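Local coordinates for bifunctional protein PutA (Bdellovibrio bacteriovorus, PDB 5UR2) that probably catalyses both steps of proline oxidation to glutamate, with an FAD-dependent proline dehydrogenase barrel and an NAD-dependent aldehyde dehydrogenase in one chain, at residues 241-244 against 245-248; 307-310 against 311-315. All coordinates share one frame; numbering follows the deposited sequence.

Contact 1. Residues 241-244 against 245-248; sequences EQYS and VKHL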
loop_
_atom_site.group_PDB
_atom_site.type_symbol
_atom_site.label_atom_id
_atom_site.label_comp_id
_atom_site.label_asym_id
_atom_site.label_seq_id
_atom_site.Cartn_x
_atom_site.Cartn_y
_atom_site.Cartn_z
ATOM N N GLU B 241 13.330 9.304 42.633
ATOM C CA GLU B 241 12.429 8.597 41.732
ATOM C C GLU B 241 12.888 8.778 40.286
ATOM O O GLU B 241 14.089 8.932 40.032
ATOM C CB GLU B 241 10.989 9.086 41.954
ATOM C CG GLU B 241 10.482 8.751 43.355
ATOM C CD GLU B 241 9.304 9.619 43.800
ATOM O OE1 GLU B 241 9.531 10.811 44.094
ATOM O OE2 GLU B 241 8.157 9.108 43.877
ATOM N N GLN B 242 11.948 8.759 39.340
ATOM C CA GLN B 242 12.281 8.746 37.919
ATOM C C GLN B 242 12.889 10.075 37.466
ATOM O O GLN B 242 12.841 11.096 38.161
ATOM C CB GLN B 242 11.048 8.412 37.075
ATOM C CG GLN B 242 9.936 9.417 37.182
ATOM C CD GLN B 242 9.008 9.161 38.371
ATOM O OE1 GLN B 242 9.185 8.199 39.148
ATOM N NE2 GLN B 242 8.012 10.032 38.520
ATOM N N TYR B 243 13.481 10.049 36.269
ATOM C CA TYR B 243 14.250 11.201 35.811
ATOM C C TYR B 243 13.384 12.455 35.672
ATOM O O TYR B 243 13.875 13.569 35.882
ATOM C CB TYR B 243 14.942 10.873 34.489
ATOM C CG TYR B 243 15.963 11.924 34.082
ATOM C CD1 TYR B 243 17.160 12.059 34.779
ATOM C CD2 TYR B 243 15.721 12.787 33.015
ATOM C CE1 TYR B 243 18.102 13.006 34.412
ATOM C CE2 TYR B 243 16.659 13.736 32.633
ATOM C CZ TYR B 243 17.847 13.843 33.339
ATOM O OH TYR B 243 18.785 14.789 32.976
ATOM N N SER B 244 12.094 12.299 35.340
ATOM C CA SER B 244 11.226 13.463 35.176
ATOM C C SER B 244 11.088 14.296 36.461
ATOM O O SER B 244 10.682 15.456 36.385
ATOM C CB SER B 244 9.841 13.023 34.702
ATOM O OG SER B 244 9.267 12.127 35.656
ATOM N N VAL B 245 11.414 13.748 37.631
ATOM C CA VAL B 245 11.379 14.527 38.860
ATOM C C VAL B 245 12.749 14.633 39.510
ATOM O O VAL B 245 12.847 15.065 40.661
ATOM C CB VAL B 245 10.351 13.962 39.867
ATOM C CG1 VAL B 245 8.942 13.920 39.255
ATOM C CG2 VAL B 245 10.759 12.573 40.342
ATOM N N LYS B 246 13.821 14.234 38.813
ATOM C CA LYS B 246 15.126 14.218 39.476
ATOM C C LYS B 246 15.573 15.629 39.831
ATOM O O LYS B 246 15.957 15.896 40.973
ATOM C CB LYS B 246 16.187 13.535 38.598
ATOM C CG LYS B 246 17.521 13.295 39.323
ATOM C CD LYS B 246 18.510 14.468 39.188
ATOM C CE LYS B 246 18.927 14.688 37.722
ATOM N NZ LYS B 246 19.972 15.765 37.534
ATOM N N HIS B 247 15.553 16.540 38.853
ATOM C CA HIS B 247 16.006 17.904 39.107
ATOM C C HIS B 247 15.114 18.584 40.144
ATOM O O HIS B 247 15.608 19.242 41.070
ATOM C CB HIS B 247 16.051 18.679 37.782
ATOM C CG HIS B 247 16.631 20.054 37.900
ATOM N ND1 HIS B 247 16.471 21.018 36.923
ATOM C CD2 HIS B 247 17.360 20.634 38.885
ATOM C CE1 HIS B 247 17.076 22.130 37.302
ATOM N NE2 HIS B 247 17.620 21.925 38.490
ATOM N N LEU B 248 13.799 18.394 40.032
ATOM C CA LEU B 248 12.887 18.981 41.006
ATOM C C LEU B 248 13.184 18.473 42.419
ATOM O O LEU B 248 13.186 19.248 43.379
ATOM C CB LEU B 248 11.446 18.684 40.597
ATOM C CG LEU B 248 10.312 19.218 41.472
ATOM C CD1 LEU B 248 10.341 20.741 41.521
ATOM C CD2 LEU B 248 8.973 18.718 40.954
HETATM O O HOH W 1 12.602 17.657 37.472
#

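Contact 2. Residues 307-310 against 311-315; sequences WDYE and TIEAE. With P5F (N-propargylglycine-modified flavin adenine dinucleotide), chain F.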
loop_
_atom_site.group_PDB
_atom_site.type_symbol
_atom_site.label_atom_id
_atom_site.label_comp_id
_atom_site.label_asym_id
_atom_site.label_seq_id
_atom_site.Cartn_x
_atom_site.Cartn_y
_atom_site.Cartn_z
ATOM N N TRP B 307 15.781 1.754 34.953
ATOM C CA TRP B 307 16.571 1.731 33.724
ATOM C C TRP B 307 15.698 1.432 32.508
ATOM O O TRP B 307 15.711 2.182 31.530
ATOM C CB TRP B 307 17.717 0.719 33.826
ATOM C CG TRP B 307 18.657 0.857 32.657
ATOM C CD1 TRP B 307 19.732 1.680 32.579
ATOM C CD2 TRP B 307 18.568 0.189 31.389
ATOM N NE1 TRP B 307 20.339 1.554 31.350
ATOM C CE2 TRP B 307 19.648 0.644 30.601
ATOM C CE3 TRP B 307 17.683 -0.756 30.848
ATOM C CZ2 TRP B 307 19.875 0.192 29.297
ATOM C CZ3 TRP B 307 17.904 -1.209 29.548
ATOM C CH2 TRP B 307 18.999 -0.738 28.791
ATOM N N ASP B 308 14.963 0.315 32.537
ATOM C CA ASP B 308 14.067 -0.014 31.425
ATOM C C ASP B 308 13.058 1.100 31.175
ATOM O O ASP B 308 12.829 1.496 30.026
ATOM C CB ASP B 308 13.332 -1.330 31.689
ATOM C CG ASP B 308 14.261 -2.521 31.692
ATOM O OD1 ASP B 308 14.761 -2.890 30.612
ATOM O OD2 ASP B 308 14.491 -3.087 32.778
ATOM N N TYR B 309 12.424 1.602 32.243
ATOM C CA TYR B 309 11.456 2.689 32.093
ATOM C C TYR B 309 12.072 3.895 31.388
ATOM O O TYR B 309 11.463 4.470 30.472
ATOM C CB TYR B 309 10.889 3.095 33.457
ATOM C CG TYR B 309 10.080 4.376 33.412
ATOM C CD1 TYR B 309 8.721 4.367 33.075
ATOM C CD2 TYR B 309 10.672 5.606 33.695
ATOM C CE1 TYR B 309 7.979 5.562 33.038
ATOM C CE2 TYR B 309 9.940 6.793 33.655
ATOM C CZ TYR B 309 8.595 6.763 33.335
ATOM O OH TYR B 309 7.884 7.944 33.290
ATOM N N GLU B 310 13.280 4.299 31.800
ATOM C CA GLU B 310 13.865 5.512 31.231
ATOM C C GLU B 310 14.189 5.349 29.743
ATOM O O GLU B 310 13.980 6.287 28.958
ATOM C CB GLU B 310 15.122 5.922 32.006
ATOM C CG GLU B 310 14.942 6.248 33.506
ATOM C CD GLU B 310 14.042 7.449 33.800
ATOM O OE1 GLU B 310 13.588 8.137 32.862
ATOM O OE2 GLU B 310 13.797 7.710 34.994
ATOM N N THR B 311 14.695 4.183 29.322
ATOM C CA THR B 311 14.975 4.018 27.893
ATOM C C THR B 311 13.677 3.981 27.086
ATOM O O THR B 311 13.604 4.559 25.996
ATOM C CB THR B 311 15.799 2.757 27.629
ATOM O OG1 THR B 311 15.028 1.603 27.972
ATOM C CG2 THR B 311 17.109 2.774 28.453
ATOM N N ILE B 312 12.631 3.344 27.620
ATOM C CA ILE B 312 11.353 3.284 26.904
ATOM C C ILE B 312 10.725 4.674 26.825
ATOM O O ILE B 312 10.311 5.134 25.755
ATOM C CB ILE B 312 10.410 2.274 27.584
ATOM C CG1 ILE B 312 10.943 0.853 27.432
ATOM C CG2 ILE B 312 9.002 2.351 27.006
ATOM C CD1 ILE B 312 10.239 -0.156 28.351
ATOM N N GLU B 313 10.674 5.372 27.959
ATOM C CA GLU B 313 10.092 6.711 28.009
ATOM C C GLU B 313 10.806 7.668 27.062
ATOM O O GLU B 313 10.169 8.390 26.291
ATOM C CB GLU B 313 10.143 7.233 29.446
ATOM C CG GLU B 313 9.496 8.586 29.638
ATOM C CD GLU B 313 7.978 8.547 29.497
ATOM O OE1 GLU B 313 7.388 7.440 29.436
ATOM O OE2 GLU B 313 7.380 9.642 29.440
ATOM N N ALA B 314 12.136 7.686 27.106
ATOM C CA ALA B 314 12.882 8.605 26.251
ATOM C C ALA B 314 12.680 8.280 24.771
ATOM O O ALA B 314 12.594 9.185 23.931
ATOM C CB ALA B 314 14.373 8.580 26.608
ATOM N N GLU B 315 12.641 6.999 24.420
ATOM C CA GLU B 315 12.408 6.681 23.014
ATOM C C GLU B 315 10.991 7.074 22.579
ATOM O O GLU B 315 10.802 7.665 21.507
ATOM C CB GLU B 315 12.670 5.204 22.755
ATOM C CG GLU B 315 12.655 4.871 21.247
ATOM C CD GLU B 315 13.182 3.489 20.942
ATOM O OE1 GLU B 315 13.848 2.885 21.820
ATOM O OE2 GLU B 315 12.923 3.003 19.822
HETATM P PA P5F F . 24.573 -4.186 39.842
HETATM O O1A P5F F . 26.122 -4.051 40.030
HETATM O O2A P5F F . 24.078 -5.382 39.194
HETATM O O5B P5F F . 23.940 -3.126 38.983
HETATM C C5B P5F F . 22.662 -3.218 38.365
HETATM C C4B P5F F . 22.253 -1.816 37.887
HETATM O O4B P5F F . 22.963 -1.376 36.755
HETATM C C3B P5F F . 20.813 -1.622 37.511
HETATM O O3B P5F F . 19.988 -1.497 38.605
HETATM C C2B P5F F . 20.859 -0.391 36.697
HETATM O O2B P5F F . 20.891 0.711 37.538
HETATM C C1B P5F F . 22.166 -0.507 35.999
HETATM N N9A P5F F . 22.082 -1.038 34.662
HETATM C C8A P5F F . 21.554 -2.258 34.260
HETATM N N7A P5F F . 21.695 -2.366 32.933
HETATM C C5A P5F F . 22.332 -1.232 32.424
HETATM C C6A P5F F . 22.712 -0.796 31.157
HETATM N N6A P5F F . 22.478 -1.613 30.000
HETATM N N1A P5F F . 23.306 0.402 30.996
HETATM C C2A P5F F . 23.552 1.204 32.054
HETATM N N3A P5F F . 23.166 0.817 33.304
HETATM C C4A P5F F . 22.576 -0.364 33.524
HETATM N N1 P5F F . 17.293 3.109 43.047
HETATM C C2 P5F F . 16.794 4.410 42.671
HETATM O O2 P5F F . 16.805 4.750 41.337
HETATM N N3 P5F F . 16.309 5.330 43.657
HETATM C C4 P5F F . 16.289 5.011 45.037
HETATM O O4 P5F F . 15.802 5.958 45.947
HETATM C C4X P5F F . 16.807 3.635 45.435
HETATM N N5 P5F F . 16.709 3.147 46.810
HETATM C C5X P5F F . 17.610 2.034 47.165
HETATM C C6 P5F F . 18.005 1.822 48.592
HETATM C C7 P5F F . 18.938 0.808 48.925
HETATM C C7M P5F F . 19.329 0.606 50.373
HETATM C C8 P5F F . 19.508 -0.013 47.906
HETATM C C8M P5F F . 20.506 -1.098 48.223
HETATM C C9 P5F F . 19.143 0.182 46.553
HETATM C C9A P5F F . 18.159 1.243 46.195
HETATM N N10 P5F F . 17.800 1.458 44.791
HETATM C C10 P5F F . 17.278 2.752 44.453
HETATM C "C1'" P5F F . 18.127 0.485 43.719
HETATM C "C2'" P5F F . 19.558 0.641 43.202
HETATM O "O2'" P5F F . 19.651 1.835 42.525
HETATM C "C3'" P5F F . 20.043 -0.493 42.296
HETATM O "O3'" P5F F . 19.247 -0.524 41.171
HETATM C "C4'" P5F F . 20.010 -1.879 42.923
HETATM O "O4'" P5F F . 20.181 -1.714 44.289
HETATM C "C5'" P5F F . 20.979 -2.906 42.307
HETATM O "O5'" P5F F . 22.245 -2.372 41.973
HETATM P P P5F F . 23.670 -3.109 42.210
HETATM O O1P P5F F . 24.940 -2.203 42.438
HETATM O O2P P5F F . 23.274 -4.120 43.351
HETATM O O3P P5F F . 23.683 -4.253 41.032
HETATM C C21 P5F F . 14.097 2.996 46.810
HETATM C C22 P5F F . 15.437 3.128 46.910
HETATM C C23 P5F F . 13.195 4.202 46.494
#

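Contact 1. Residues 241-244 against 245-248
Lys246 N donates to Tyr243 O at 3.0 Å, nearly straight at the hydrogen (169°), and one residue earlier Val245 N donates to Gln242 O at 3.1 Å. Both bonds span three residues, the 3-10 pattern, and carry a beta-alpha loop of the proline dehydrogenase TIM barrel from strand 235-238 into helix 246-257, with Val245 at the N-cap position. Val245 is buried, and its two methyls spread over the incoming chain. CG2 sits against Glu241 CB at 3.8 Å, while the Gln242 and Val245 side chains cross at a slant, bringing NE2 of Gln242 to 4.1 Å from CG1 of Val245. Gln242 reaches it by folding its chain at chi2 (-86°), which swings the amide back beside the turn. The carboxylate of Glu241 is held by Thr200, and its side chain lies about 6 Å, nearest atoms, from the modified FAD.

On another side of the turn, Lys246 and Tyr243 form a second pair. The lysine chain bends at chi2 (-90°) and again at chi3, bringing CE to 3.8 Å from Tyr243 CE1 in an oblique approach to the ring. Beyond this aliphatic contact both polar ends converge on Asp278: Lys246 NZ forms salt bridges with Asp278 and Asp282, and Tyr243 OH is hydrogen-bonded to Asp278. The carboxylates probably balance the charge of the buried lysine. At the start of the helix a water links carbonyl and amide four residues apart, donating to Ser244 O at 3.1 Å and accepting from Leu248 N at 2.9 Å.

Contact 2. Residues 307-310 against 311-315
The backbone from Trp307 to Glu315 is a regular alpha helix, with amide-to-carbonyl bonds four residues apart that range from Glu313 N to Tyr309 O at 2.8 Å to Thr311 N to Trp307 O at 3.1 Å. It is the first part of helix 307-317, which follows the fifth strand of the proline dehydrogenase TIM barrel, and its opening residue, Trp307, belongs to the pocket of the modified FAD. Thr311 CG2 makes a CH-pi contact with Trp307: it sits 3.8 Å from the centroid of the six-membered ring, only 9° off the ring normal. The adenine of the modified FAD lies over the opposite face, so the indole is enclosed between a methyl group and the cofactor. Its rim is fixed as well, since Trp307 NE1 is hydrogen-bonded to Tyr324 O.

The Thr311 torsion serves two tasks at once. With chi1 at 65°, CG2 faces the indole while OG1 turns back along the helix to donate to Asp308 O at 3.0 Å. That carbonyl also accepts from Ile312 N, again at 3.0 Å, and thus carries both a main-chain and a side-chain bond.

Elsewhere round the helix, Tyr309 and Glu313 run side by side in the same direction. The phenol ring and carboxylate planes are only 10° apart, and Tyr309 OH comes to 3.8 Å from Glu313 CD. Glu313 OE2 has its salt-bridge partner one turn on, in Arg317. Toward the second subunit, Ile312 packs on Ala980 of that chain, and within the helix Ile312 CG1 lies 3.3 Å from Asp308 O.

Overall arrangement
The two contacts show how separate connections of a TIM barrel can meet. Followed from the N terminus, the chain leaves the third barrel strand, 235-238, and contact 1 ends the ensuing loop by starting helix 246-257. It then passes through the fourth and fifth strands before contact 2 forms within helix 307-317. The two are in series, neither nested nor crossed, with centres about 13 Å apart. They nevertheless meet directly: Glu310 OE2 takes a probable hydrogen bond from Tyr243 N at 2.7 Å, and Gln242 CB packs on Tyr309 CE2. This ties the loop after strand three to the helix after strand five, beside the bound, modified FAD.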